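Local coordinates for PbSGBP-B lipoprotein (Prevotella bryantii B14, PDB 6D2Y) that probably binds polysaccharide at the bacterial cell surface, as a lipoprotein of a polysaccharide utilization locus, at residues Phe280-Gly285 / Ser295-Cys300; Gln339-Asn344 / Val353-Cys358; Asn367-Ala372 / Lys413-Ile418. All coordinates share one frame; numbering follows the deposited sequence.

Contact 1 (Phe280-Gly285 / Ser295-Cys300)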
ATOM      1  N   PHE A 280      17.563   4.676 -15.187  1.00 42.32           N
ATOM      2  CA  PHE A 280      18.121   5.561 -14.174  1.00 46.63           C
ATOM      3  C   PHE A 280      19.057   4.744 -13.296  1.00 45.76           C
ATOM      4  O   PHE A 280      18.692   3.654 -12.842  1.00 54.51           O
ATOM      5  CB  PHE A 280      17.029   6.212 -13.325  1.00 43.66           C
ATOM      6  CG  PHE A 280      17.552   6.896 -12.094  1.00 37.73           C
ATOM      7  CD1 PHE A 280      17.447   6.292 -10.852  1.00 46.28           C
ATOM      8  CD2 PHE A 280      18.157   8.140 -12.180  1.00 42.92           C
ATOM      9  CE1 PHE A 280      17.935   6.916  -9.714  1.00 46.53           C
ATOM     10  CE2 PHE A 280      18.646   8.772 -11.046  1.00 46.53           C
ATOM     11  CZ  PHE A 280      18.534   8.158  -9.812  1.00 42.91           C
ATOM     12  N   GLU A 281      20.262   5.260 -13.068  1.00 40.64           N
ATOM     13  CA  GLU A 281      21.294   4.522 -12.352  1.00 41.36           C
ATOM     14  C   GLU A 281      21.921   5.412 -11.290  1.00 42.29           C
ATOM     15  O   GLU A 281      22.501   6.454 -11.615  1.00 42.11           O
ATOM     16  CB  GLU A 281      22.364   4.002 -13.319  1.00 40.19           C
ATOM     17  CG  GLU A 281      21.813   3.208 -14.500  1.00 50.27           C
ATOM     18  CD  GLU A 281      22.641   3.370 -15.766  1.00 51.93           C
ATOM     19  OE1 GLU A 281      23.647   4.110 -15.737  1.00 49.35           O
ATOM     20  OE2 GLU A 281      22.285   2.749 -16.792  1.00 47.29           O
ATOM     21  N   TYR A 282      21.805   5.003 -10.029  1.00 39.99           N
ATOM     22  CA  TYR A 282      22.574   5.594  -8.937  1.00 38.28           C
ATOM     23  C   TYR A 282      23.505   4.524  -8.383  1.00 40.44           C
ATOM     24  O   TYR A 282      23.058   3.592  -7.706  1.00 46.23           O
ATOM     25  CB  TYR A 282      21.681   6.149  -7.828  1.00 38.18           C
ATOM     26  CG  TYR A 282      22.494   6.692  -6.669  1.00 43.49           C
ATOM     27  CD1 TYR A 282      22.987   7.990  -6.690  1.00 38.35           C
ATOM     28  CD2 TYR A 282      22.797   5.897  -5.569  1.00 47.41           C
ATOM     29  CE1 TYR A 282      23.745   8.485  -5.646  1.00 41.36           C
ATOM     30  CE2 TYR A 282      23.557   6.385  -4.521  1.00 42.78           C
ATOM     31  CZ  TYR A 282      24.026   7.680  -4.565  1.00 46.16           C
ATOM     32  OH  TYR A 282      24.778   8.173  -3.523  1.00 58.31           O
ATOM     33  N   TRP A 283      24.795   4.665  -8.658  1.00 41.27           N
ATOM     34  CA  TRP A 283      25.812   3.750  -8.157  1.00 47.46           C
ATOM     35  C   TRP A 283      26.615   4.469  -7.081  1.00 44.82           C
ATOM     36  O   TRP A 283      27.121   5.571  -7.313  1.00 43.19           O
ATOM     37  CB  TRP A 283      26.714   3.261  -9.291  1.00 45.86           C
ATOM     38  CG  TRP A 283      25.948   2.669 -10.447  1.00 43.67           C
ATOM     39  CD1 TRP A 283      24.679   2.162 -10.417  1.00 43.03           C
ATOM     40  CD2 TRP A 283      26.406   2.523 -11.798  1.00 41.13           C
ATOM     41  NE1 TRP A 283      24.320   1.712 -11.665  1.00 41.44           N
ATOM     42  CE2 TRP A 283      25.361   1.921 -12.530  1.00 46.99           C
ATOM     43  CE3 TRP A 283      27.595   2.842 -12.458  1.00 39.83           C
ATOM     44  CZ2 TRP A 283      25.473   1.634 -13.889  1.00 47.21           C
ATOM     45  CZ3 TRP A 283      27.704   2.556 -13.807  1.00 38.34           C
ATOM     46  CH2 TRP A 283      26.649   1.958 -14.508  1.00 46.52           C
ATOM     47  N   ALA A 284      26.706   3.855  -5.903  1.00 46.23           N
ATOM     48  CA  ALA A 284      27.442   4.459  -4.800  1.00 48.24           C
ATOM     49  C   ALA A 284      28.929   4.526  -5.121  1.00 42.09           C
ATOM     50  O   ALA A 284      29.480   3.647  -5.790  1.00 46.09           O
ATOM     51  CB  ALA A 284      27.218   3.664  -3.514  1.00 52.00           C
ATOM     52  N   GLY A 285      29.576   5.577  -4.638  1.00 42.54           N
ATOM     53  CA  GLY A 285      30.985   5.811  -4.878  1.00 46.09           C
ATOM     54  C   GLY A 285      31.207   6.896  -5.919  1.00 53.67           C
ATOM     55  O   GLY A 285      30.292   7.333  -6.618  1.00 56.13           O
ATOM     56  N   SER A 295      31.769  10.941  -1.372  1.00 59.35           N
ATOM     57  CA  SER A 295      30.878  11.428  -2.412  1.00 54.79           C
ATOM     58  C   SER A 295      30.056  10.254  -2.925  1.00 49.16           C
ATOM     59  O   SER A 295      30.591   9.160  -3.132  1.00 44.48           O
ATOM     60  CB  SER A 295      31.659  12.081  -3.560  1.00 56.63           C
ATOM     61  OG  SER A 295      30.782  12.648  -4.516  1.00 56.39           O
ATOM     62  N   HIS A 296      28.755  10.488  -3.119  1.00 44.83           N
ATOM     63  CA  HIS A 296      27.788   9.467  -3.510  1.00 42.67           C
ATOM     64  C   HIS A 296      27.746   8.348  -2.478  1.00 42.73           C
ATOM     65  O   HIS A 296      28.279   7.258  -2.721  1.00 47.91           O
ATOM     66  CB  HIS A 296      28.114   8.899  -4.893  1.00 48.86           C
ATOM     67  CG  HIS A 296      28.140   9.926  -5.980  1.00 53.80           C
ATOM     68  ND1 HIS A 296      28.693   9.683  -7.219  1.00 56.27           N
ATOM     69  CD2 HIS A 296      27.676  11.196  -6.019  1.00 54.50           C
ATOM     70  CE1 HIS A 296      28.573  10.761  -7.972  1.00 57.26           C
ATOM     71  NE2 HIS A 296      27.958  11.693  -7.268  1.00 56.63           N
ATOM     72  N   PRO A 297      27.109   8.566  -1.330  1.00 41.89           N
ATOM     73  CA  PRO A 297      27.102   7.538  -0.285  1.00 43.88           C
ATOM     74  C   PRO A 297      26.231   6.353  -0.664  1.00 49.28           C
ATOM     75  O   PRO A 297      25.405   6.410  -1.580  1.00 47.28           O
ATOM     76  CB  PRO A 297      26.525   8.275   0.927  1.00 45.73           C
ATOM     77  CG  PRO A 297      25.626   9.308   0.321  1.00 43.38           C
ATOM     78  CD  PRO A 297      26.282   9.732  -0.968  1.00 41.99           C
ATOM     79  N   ARG A 298      26.432   5.258   0.065  1.00 46.20           N
ATOM     80  CA  ARG A 298      25.558   4.103  -0.071  1.00 49.17           C
ATOM     81  C   ARG A 298      24.153   4.468   0.390  1.00 48.52           C
ATOM     82  O   ARG A 298      23.971   5.187   1.376  1.00 50.13           O
ATOM     83  CB  ARG A 298      26.102   2.927   0.743  1.00 55.16           C
ATOM     84  CG  ARG A 298      27.302   2.243   0.102  1.00 57.92           C
ATOM     85  CD  ARG A 298      28.239   1.616   1.128  1.00 57.52           C
ATOM     86  NE  ARG A 298      27.591   0.583   1.932  1.00 60.77           N
ATOM     87  CZ  ARG A 298      27.487   0.625   3.257  1.00 66.62           C
ATOM     88  NH1 ARG A 298      27.998   1.645   3.933  1.00 76.87           N
ATOM     89  NH2 ARG A 298      26.880  -0.357   3.907  1.00 63.12           N
ATOM     90  N   LEU A 299      23.148   3.976  -0.337  1.00 47.77           N
ATOM     91  CA  LEU A 299      21.772   4.321   0.000  1.00 51.60           C
ATOM     92  C   LEU A 299      21.371   3.775   1.365  1.00 55.38           C
ATOM     93  O   LEU A 299      20.518   4.361   2.040  1.00 58.95           O
ATOM     94  CB  LEU A 299      20.824   3.811  -1.083  1.00 44.82           C
ATOM     95  CG  LEU A 299      20.995   4.492  -2.441  1.00 43.05           C
ATOM     96  CD1 LEU A 299      20.045   3.896  -3.459  1.00 41.64           C
ATOM     97  CD2 LEU A 299      20.774   5.992  -2.313  1.00 49.82           C
ATOM     98  N   CYS A 300      21.982   2.669   1.796  1.00 56.90           N
ATOM     99  CA  CYS A 300      21.678   2.115   3.111  1.00 58.71           C
ATOM    100  C   CYS A 300      22.210   2.983   4.244  1.00 63.43           C
ATOM    101  O   CYS A 300      21.806   2.794   5.396  1.00 67.96           O
ATOM    102  CB  CYS A 300      22.243   0.702   3.231  1.00 58.93           C
ATOM    103  SG  CYS A 300      24.004   0.578   2.857  1.00 65.32           S
TER

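Contact 2 (Gln339-Asn344 / Val353-Cys358)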
ATOM      1  N   GLN A 339      28.221  -5.807  -6.261  1.00 52.90           N
ATOM      2  CA  GLN A 339      27.609  -5.987  -7.574  1.00 52.50           C
ATOM      3  C   GLN A 339      27.832  -4.794  -8.498  1.00 50.11           C
ATOM      4  O   GLN A 339      28.025  -4.974  -9.707  1.00 51.47           O
ATOM      5  CB  GLN A 339      26.104  -6.232  -7.422  1.00 53.26           C
ATOM      6  CG  GLN A 339      25.768  -7.502  -6.674  1.00 56.65           C
ATOM      7  CD  GLN A 339      24.290  -7.593  -6.346  1.00 57.15           C
ATOM      8  OE1 GLN A 339      23.817  -6.979  -5.388  1.00 56.16           O
ATOM      9  NE2 GLN A 339      23.554  -8.368  -7.132  1.00 56.83           N
ATOM     10  N   ILE A 340      27.801  -3.580  -7.956  1.00 49.32           N
ATOM     11  CA  ILE A 340      27.853  -2.371  -8.769  1.00 49.47           C
ATOM     12  C   ILE A 340      28.382  -1.236  -7.904  1.00 52.08           C
ATOM     13  O   ILE A 340      28.075  -1.148  -6.712  1.00 51.53           O
ATOM     14  CB  ILE A 340      26.463  -2.039  -9.365  1.00 50.38           C
ATOM     15  CG1 ILE A 340      26.533  -0.785 -10.238  1.00 44.42           C
ATOM     16  CG2 ILE A 340      25.425  -1.874  -8.263  1.00 51.51           C
ATOM     17  CD1 ILE A 340      27.442  -0.935 -11.432  1.00 44.47           C
ATOM     18  N   SER A 341      29.186  -0.371  -8.516  1.00 51.40           N
ATOM     19  CA  SER A 341      29.700   0.822  -7.860  1.00 49.82           C
ATOM     20  C   SER A 341      30.180   1.780  -8.938  1.00 49.80           C
ATOM     21  O   SER A 341      30.447   1.376 -10.073  1.00 48.99           O
ATOM     22  CB  SER A 341      30.835   0.490  -6.884  1.00 46.76           C
ATOM     23  OG  SER A 341      31.943  -0.069  -7.567  1.00 49.16           O
ATOM     24  N   LEU A 342      30.279   3.057  -8.578  1.00 44.09           N
ATOM     25  CA  LEU A 342      30.769   4.078  -9.501  1.00 40.24           C
ATOM     26  C   LEU A 342      32.275   4.200  -9.316  1.00 45.72           C
ATOM     27  O   LEU A 342      32.748   4.906  -8.424  1.00 46.51           O
ATOM     28  CB  LEU A 342      30.074   5.413  -9.270  1.00 41.65           C
ATOM     29  CG  LEU A 342      30.500   6.500 -10.260  1.00 46.76           C
ATOM     30  CD1 LEU A 342      29.977   6.193 -11.656  1.00 53.25           C
ATOM     31  CD2 LEU A 342      30.050   7.878  -9.802  1.00 41.87           C
ATOM     32  N   GLY A 343      33.030   3.509 -10.161  1.00 46.65           N
ATOM     33  CA  GLY A 343      34.476   3.549 -10.075  1.00 47.70           C
ATOM     34  C   GLY A 343      35.085   2.396 -10.852  1.00 49.40           C
ATOM     35  O   GLY A 343      34.434   1.791 -11.702  1.00 57.99           O
ATOM     36  N   ASN A 344      36.345   2.118 -10.541  1.00 54.31           N
ATOM     37  CA  ASN A 344      37.061   1.018 -11.165  1.00 56.85           C
ATOM     38  C   ASN A 344      36.809  -0.276 -10.402  1.00 58.23           C
ATOM     39  O   ASN A 344      36.599  -0.276  -9.186  1.00 55.71           O
ATOM     40  CB  ASN A 344      38.564   1.305 -11.219  1.00 58.24           C
ATOM     41  CG  ASN A 344      38.922   2.346 -12.265  1.00 64.06           C
ATOM     42  OD1 ASN A 344      38.710   2.140 -13.460  1.00 71.41           O
ATOM     43  ND2 ASN A 344      39.475   3.468 -11.817  1.00 61.09           N
ATOM     44  N   VAL A 353      34.885  -4.377   1.189  1.00 61.43           N
ATOM     45  CA  VAL A 353      34.203  -4.965   0.041  1.00 69.29           C
ATOM     46  C   VAL A 353      35.016  -4.680  -1.213  1.00 69.87           C
ATOM     47  O   VAL A 353      35.469  -3.552  -1.430  1.00 62.01           O
ATOM     48  CB  VAL A 353      32.775  -4.407  -0.095  1.00 64.16           C
ATOM     49  CG1 VAL A 353      32.104  -4.947  -1.350  1.00 57.96           C
ATOM     50  CG2 VAL A 353      31.954  -4.738   1.140  1.00 73.05           C
ATOM     51  N   THR A 354      35.203  -5.703  -2.043  1.00 70.65           N
ATOM     52  CA  THR A 354      35.841  -5.530  -3.344  1.00 69.41           C
ATOM     53  C   THR A 354      34.799  -5.002  -4.323  1.00 65.89           C
ATOM     54  O   THR A 354      33.882  -5.729  -4.719  1.00 63.77           O
ATOM     55  CB  THR A 354      36.442  -6.846  -3.829  1.00 74.22           C
ATOM     56  OG1 THR A 354      37.120  -7.489  -2.742  1.00 83.94           O
ATOM     57  CG2 THR A 354      37.436  -6.593  -4.952  1.00 71.30           C
ATOM     58  N   LEU A 355      34.933  -3.735  -4.707  1.00 69.93           N
ATOM     59  CA  LEU A 355      33.942  -3.100  -5.562  1.00 60.78           C
ATOM     60  C   LEU A 355      33.952  -3.709  -6.958  1.00 58.69           C
ATOM     61  O   LEU A 355      34.996  -4.110  -7.481  1.00 61.33           O
ATOM     62  CB  LEU A 355      34.197  -1.596  -5.655  1.00 61.51           C
ATOM     63  CG  LEU A 355      34.218  -0.802  -4.348  1.00 61.23           C
ATOM     64  CD1 LEU A 355      34.093   0.682  -4.637  1.00 59.83           C
ATOM     65  CD2 LEU A 355      33.116  -1.261  -3.415  1.00 64.33           C
ATOM     66  N   ALA A 356      32.768  -3.771  -7.566  1.00 62.28           N
ATOM     67  CA  ALA A 356      32.637  -4.310  -8.911  1.00 60.59           C
ATOM     68  C   ALA A 356      32.932  -3.284  -9.995  1.00 54.87           C
ATOM     69  O   ALA A 356      33.156  -3.674 -11.146  1.00 54.55           O
ATOM     70  CB  ALA A 356      31.230  -4.877  -9.116  1.00 54.64           C
ATOM     71  N   GLY A 357      32.944  -1.998  -9.661  1.00 50.13           N
ATOM     72  CA  GLY A 357      33.120  -0.976 -10.669  1.00 50.81           C
ATOM     73  C   GLY A 357      31.871  -0.815 -11.524  1.00 51.86           C
ATOM     74  O   GLY A 357      30.828  -1.427 -11.290  1.00 57.46           O
ATOM     75  N   CYS A 358      31.999   0.039 -12.535  1.00 49.02           N
ATOM     76  CA  CYS A 358      30.884   0.305 -13.435  1.00 45.09           C
ATOM     77  C   CYS A 358      30.611  -0.907 -14.316  1.00 49.37           C
ATOM     78  O   CYS A 358      31.531  -1.474 -14.914  1.00 50.17           O
ATOM     79  CB  CYS A 358      31.180   1.528 -14.301  1.00 45.37           C
ATOM     80  SG  CYS A 358      31.435   3.063 -13.384  1.00 52.85           S
TER

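Contact 3 (Asn367-Ala372 / Lys413-Ile418)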
ATOM      1  N   ASN A 367      21.955 -15.023 -11.764  1.00 71.29           N
ATOM      2  CA  ASN A 367      22.357 -15.489 -10.442  1.00 76.50           C
ATOM      3  C   ASN A 367      21.202 -15.479  -9.445  1.00 77.13           C
ATOM      4  O   ASN A 367      21.438 -15.529  -8.235  1.00 80.09           O
ATOM      5  CB  ASN A 367      23.522 -14.652  -9.908  1.00 79.39           C
ATOM      6  CG  ASN A 367      23.132 -13.210  -9.636  1.00 80.23           C
ATOM      7  OD1 ASN A 367      22.149 -12.706 -10.179  1.00 76.12           O
ATOM      8  ND2 ASN A 367      23.904 -12.540  -8.789  1.00 83.80           N
ATOM      9  N   GLY A 368      19.960 -15.413  -9.923  1.00 75.81           N
ATOM     10  CA  GLY A 368      18.814 -15.463  -9.035  1.00 77.31           C
ATOM     11  C   GLY A 368      18.605 -14.237  -8.175  1.00 74.72           C
ATOM     12  O   GLY A 368      17.919 -14.320  -7.153  1.00 75.22           O
ATOM     13  N   TRP A 369      19.163 -13.091  -8.566  1.00 69.47           N
ATOM     14  CA  TRP A 369      19.091 -11.889  -7.744  1.00 67.53           C
ATOM     15  C   TRP A 369      17.713 -11.245  -7.845  1.00 64.63           C
ATOM     16  O   TRP A 369      17.200 -11.012  -8.944  1.00 63.30           O
ATOM     17  CB  TRP A 369      20.169 -10.889  -8.156  1.00 59.65           C
ATOM     18  CG  TRP A 369      20.181  -9.669  -7.291  1.00 54.73           C
ATOM     19  CD1 TRP A 369      19.913  -8.387  -7.672  1.00 54.67           C
ATOM     20  CD2 TRP A 369      20.462  -9.621  -5.888  1.00 56.09           C
ATOM     21  NE1 TRP A 369      20.018  -7.541  -6.593  1.00 53.36           N
ATOM     22  CE2 TRP A 369      20.353  -8.275  -5.486  1.00 57.98           C
ATOM     23  CE3 TRP A 369      20.800 -10.585  -4.932  1.00 64.32           C
ATOM     24  CZ2 TRP A 369      20.570  -7.869  -4.171  1.00 58.89           C
ATOM     25  CZ3 TRP A 369      21.013 -10.180  -3.628  1.00 61.40           C
ATOM     26  CH2 TRP A 369      20.898  -8.835  -3.260  1.00 59.74           C
ATOM     27  N   GLY A 370      17.131 -10.928  -6.690  1.00 62.85           N
ATOM     28  CA  GLY A 370      15.763 -10.442  -6.654  1.00 61.68           C
ATOM     29  C   GLY A 370      15.660  -8.952  -6.940  1.00 58.62           C
ATOM     30  O   GLY A 370      16.453  -8.145  -6.459  1.00 61.07           O
ATOM     31  N   ARG A 371      14.657  -8.598  -7.738  1.00 59.81           N
ATOM     32  CA  ARG A 371      14.331  -7.203  -7.992  1.00 58.98           C
ATOM     33  C   ARG A 371      12.834  -7.095  -8.234  1.00 60.53           C
ATOM     34  O   ARG A 371      12.188  -8.057  -8.659  1.00 66.46           O
ATOM     35  CB  ARG A 371      15.121  -6.638  -9.181  1.00 49.66           C
ATOM     36  CG  ARG A 371      14.455  -6.798 -10.540  1.00 48.48           C
ATOM     37  CD  ARG A 371      14.520  -8.234 -11.042  1.00 54.08           C
ATOM     38  NE  ARG A 371      15.852  -8.816 -10.901  1.00 58.04           N
ATOM     39  CZ  ARG A 371      16.834  -8.660 -11.784  1.00 60.17           C
ATOM     40  NH1 ARG A 371      16.639  -7.933 -12.876  1.00 54.20           N
ATOM     41  NH2 ARG A 371      18.014  -9.228 -11.573  1.00 55.93           N
ATOM     42  N   ALA A 372      12.287  -5.920  -7.940  1.00 58.84           N
ATOM     43  CA  ALA A 372      10.870  -5.675  -8.158  1.00 60.39           C
ATOM     44  C   ALA A 372      10.619  -5.294  -9.609  1.00 59.15           C
ATOM     45  O   ALA A 372      11.412  -4.577 -10.225  1.00 57.69           O
ATOM     46  CB  ALA A 372      10.366  -4.568  -7.234  1.00 52.04           C
ATOM     47  N   LYS A 413      17.783 -15.839  -4.913  1.00 87.93           N
ATOM     48  CA  LYS A 413      18.575 -15.182  -3.877  1.00 89.62           C
ATOM     49  C   LYS A 413      17.839 -13.929  -3.425  1.00 89.33           C
ATOM     50  O   LYS A 413      17.543 -13.051  -4.242  1.00 89.30           O
ATOM     51  CB  LYS A 413      19.975 -14.823  -4.384  1.00 89.25           C
ATOM     52  CG  LYS A 413      20.615 -15.846  -5.305  1.00 93.93           C
ATOM     53  CD  LYS A 413      21.007 -17.123  -4.579  1.00 98.01           C
ATOM     54  CE  LYS A 413      21.041 -18.305  -5.539  1.00 96.79           C
ATOM     55  NZ  LYS A 413      21.960 -19.383  -5.093  1.00 99.96           N
ATOM     56  N   SER A 414      17.545 -13.852  -2.128  1.00 90.54           N
ATOM     57  CA  SER A 414      16.831 -12.724  -1.549  1.00 88.82           C
ATOM     58  C   SER A 414      17.835 -11.692  -1.033  1.00 86.70           C
ATOM     59  O   SER A 414      19.035 -11.766  -1.306  1.00 87.88           O
ATOM     60  CB  SER A 414      15.895 -13.200  -0.438  1.00 94.39           C
ATOM     61  OG  SER A 414      14.789 -13.917  -0.961  1.00 99.49           O
ATOM     62  N   PHE A 415      17.343 -10.706  -0.286  1.00 85.11           N
ATOM     63  CA  PHE A 415      18.219  -9.750   0.374  1.00 78.91           C
ATOM     64  C   PHE A 415      18.791 -10.374   1.639  1.00 75.69           C
ATOM     65  O   PHE A 415      18.061 -10.980   2.427  1.00 78.85           O
ATOM     66  CB  PHE A 415      17.463  -8.466   0.710  1.00 72.56           C
ATOM     67  CG  PHE A 415      17.032  -7.682  -0.495  1.00 69.74           C
ATOM     68  CD1 PHE A 415      17.905  -7.490  -1.552  1.00 66.26           C
ATOM     69  CD2 PHE A 415      15.760  -7.136  -0.573  1.00 66.35           C
ATOM     70  CE1 PHE A 415      17.524  -6.769  -2.662  1.00 62.30           C
ATOM     71  CE2 PHE A 415      15.369  -6.410  -1.688  1.00 68.22           C
ATOM     72  CZ  PHE A 415      16.255  -6.228  -2.733  1.00 68.35           C
ATOM     73  N   SER A 416      20.101 -10.232   1.831  1.00 73.33           N
ATOM     74  CA  SER A 416      20.773 -10.851   2.962  1.00 80.03           C
ATOM     75  C   SER A 416      21.267  -9.864   3.998  1.00 73.09           C
ATOM     76  O   SER A 416      21.502 -10.273   5.137  1.00 73.75           O
ATOM     77  CB  SER A 416      21.958 -11.705   2.482  1.00 85.33           C
ATOM     78  OG  SER A 416      21.643 -12.327   1.253  1.00 89.31           O
ATOM     79  N   SER A 417      21.408  -8.590   3.646  1.00 68.92           N
ATOM     80  CA  SER A 417      22.001  -7.594   4.521  1.00 68.42           C
ATOM     81  C   SER A 417      21.503  -6.222   4.099  1.00 63.24           C
ATOM     82  O   SER A 417      21.000  -6.038   2.987  1.00 68.24           O
ATOM     83  CB  SER A 417      23.533  -7.650   4.468  1.00 70.28           C
ATOM     84  OG  SER A 417      24.117  -6.476   4.996  1.00 68.83           O
ATOM     85  N   ILE A 418      21.637  -5.249   5.004  1.00 56.90           N
ATOM     86  CA  ILE A 418      21.287  -3.883   4.635  1.00 60.98           C
ATOM     87  C   ILE A 418      22.267  -3.334   3.613  1.00 64.68           C
ATOM     88  O   ILE A 418      21.941  -2.380   2.900  1.00 62.58           O
ATOM     89  CB  ILE A 418      21.220  -2.973   5.876  1.00 66.52           C
ATOM     90  CG1 ILE A 418      22.591  -2.873   6.544  1.00 69.40           C
ATOM     91  CG2 ILE A 418      20.171  -3.481   6.858  1.00 72.49           C
ATOM     92  CD1 ILE A 418      22.996  -1.458   6.878  1.00 65.23           C
TER

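Contact 1 (Phe280-Gly285 / Ser295-Cys300)
G285 CA lies 5.0 Å from H296 CA and A284 CA lies 5.1 Å from R298 CA, and the touching parts of the two backbones run 128° apart. The contact closes a loop that leaves edge strand 279-282 of a four-stranded antiparallel sheet in the beta-sandwich glycan-binding domain. Y282, the last residue of the strand, reaches across with its hydroxyl. Its CB points toward the other segment, and CG lies anti to the backbone N, beside the carbonyl carbon. Y282 OH donates to P297 O at 2.7 Å, in the carbonyl plane and on a lone pair. The same hydroxyl sits against the proline ring, 3.3 Å from P297 CD. L299 crosses the tyrosine ring obliquely, with L299 CD2 3.6 Å from Y282 CE2. F224 meets this ring edge-to-face from outside the two segments.

Further along, G285 and H296 hold each other twice. G285 N donates to H296 O at 2.9 Å, nearly straight at 167°. G285 has a positive phi, and a CB there would press on the carbonyl O of A284. A284 CB packs 3.9 Å from R298 CG, while the guanidinium of R298 pairs with D301. The imidazole closes the second link: H296 ND1 donates to G285 O at 2.9 Å, with the oxygen 17° out of the ring plane.

Contact 2 (Gln339-Asn344 / Val353-Cys358)
S341 turns its hydroxyl onto the backbone of 353-358, while L355 lies against the same serine. OG stands between the backbone N and the carbonyl carbon (chi1 63°), and from there S341 OG accepts from G357 N at 3.0 Å. L355 CB approaches this oxygen to 3.3 Å, and L355 CD1 also touches S341 CB. The serine side chain therefore meets an amide and an aliphatic chain together.

The contact is plain loop packing within the long connection between strands 330-335 and 372-374 of the glycan-binding domain. Neither segment is regular strand. A356 points its CB at the carbonyl of Q339, with A356 CB 3.3 Å from Q339 O. I340 starts away from the other segment, but its CG1 branch returns, and I340 CD1 ends 3.4 Å from G357 O.

At the far end, C358 SG lies 3.9 Å from L342 CD1, an apolar contact. The sulfur also takes a weak hydrogen bond from G343 N. C358 N donates to G343 O at 3.1 Å, tilted 25° from the carbonyl plane. G357 packs close to the other backbone, with G357 CA 3.2 Å from G343 O; its positive phi and the nearby N344 C suit a residue without a CB. G357 O receives a weak bond from S341 N and a further one from N359 ND2.

The chemistry is mixed. Two ordinary and two weak hydrogen bonds, spread from S341 to C358, join the two segments where neither forms a strand; the serine hydroxyl stands in for a backbone acceptor at G357 N.

Contact 3 (Asn367-Ala372 / Lys413-Ile418)
G368 O takes a hydrogen bond from K413 N at 2.7 Å, and the return link, G370 N to K413 O, is weak at 3.3 Å. Together they make a single beta bridge between W369 and K413. It joins the loop entering edge strand 372-374 to the loop leading to strand 423-428 in the glycan-binding domain.

The carbonyl of W369 is served within its own segment. R371 grips W369 O side-on with two nitrogens, NE at 3.2 Å and NH2 at 3.3 Å, both from the same face of the carbonyl plane. The oxygen lies in the guanidinium plane. R371 also donates to Q331 OE1 through NH1 and to F363 O through NH2. The indole nitrogen, W369 NE1, is satisfied by F334 O, and W369 N bonds weakly to N367 OD1.

The W369 side chain starts away from the other segment, but its six-membered ring swings back to F415. The phenyl edge meets the indole face in an offset edge-to-face pair, with planes at 69° and F415 CE1 3.6 Å from W369 CZ2. S414 O comes 3.4 Å from W369 CZ3. K413 lays its first carbons on the other backbone, with K413 CG 3.1 Å from N367 O, and its end leads away.

The bridge is thin, but W369 O and NE1 are both held. The indole is fixed through its N-H and by its aromatic neighbour.

All three contacts lie in the glycan-binding domain, toward the C terminus, and follow one another along the chain without nesting or crossing. Contact 1 closes the short loop after strand 279-282. The chain then passes through strands 311-318 and 330-335 before contact 2 closes a loop of similar length, inside the connection between strands 330-335 and 372-374. Contact 3 spans 40 intervening residues, including most of strand 372-374 and all of 393-398, and ends just before strand 423-428. Contacts 1 and 2 are neighbours, with centres about 11 Å apart, and A284 O probably accepts from L342 N. Q339 NE2 packs on W369 between contacts 2 and 3. C300 CB meets I418 O between contacts 1 and 3.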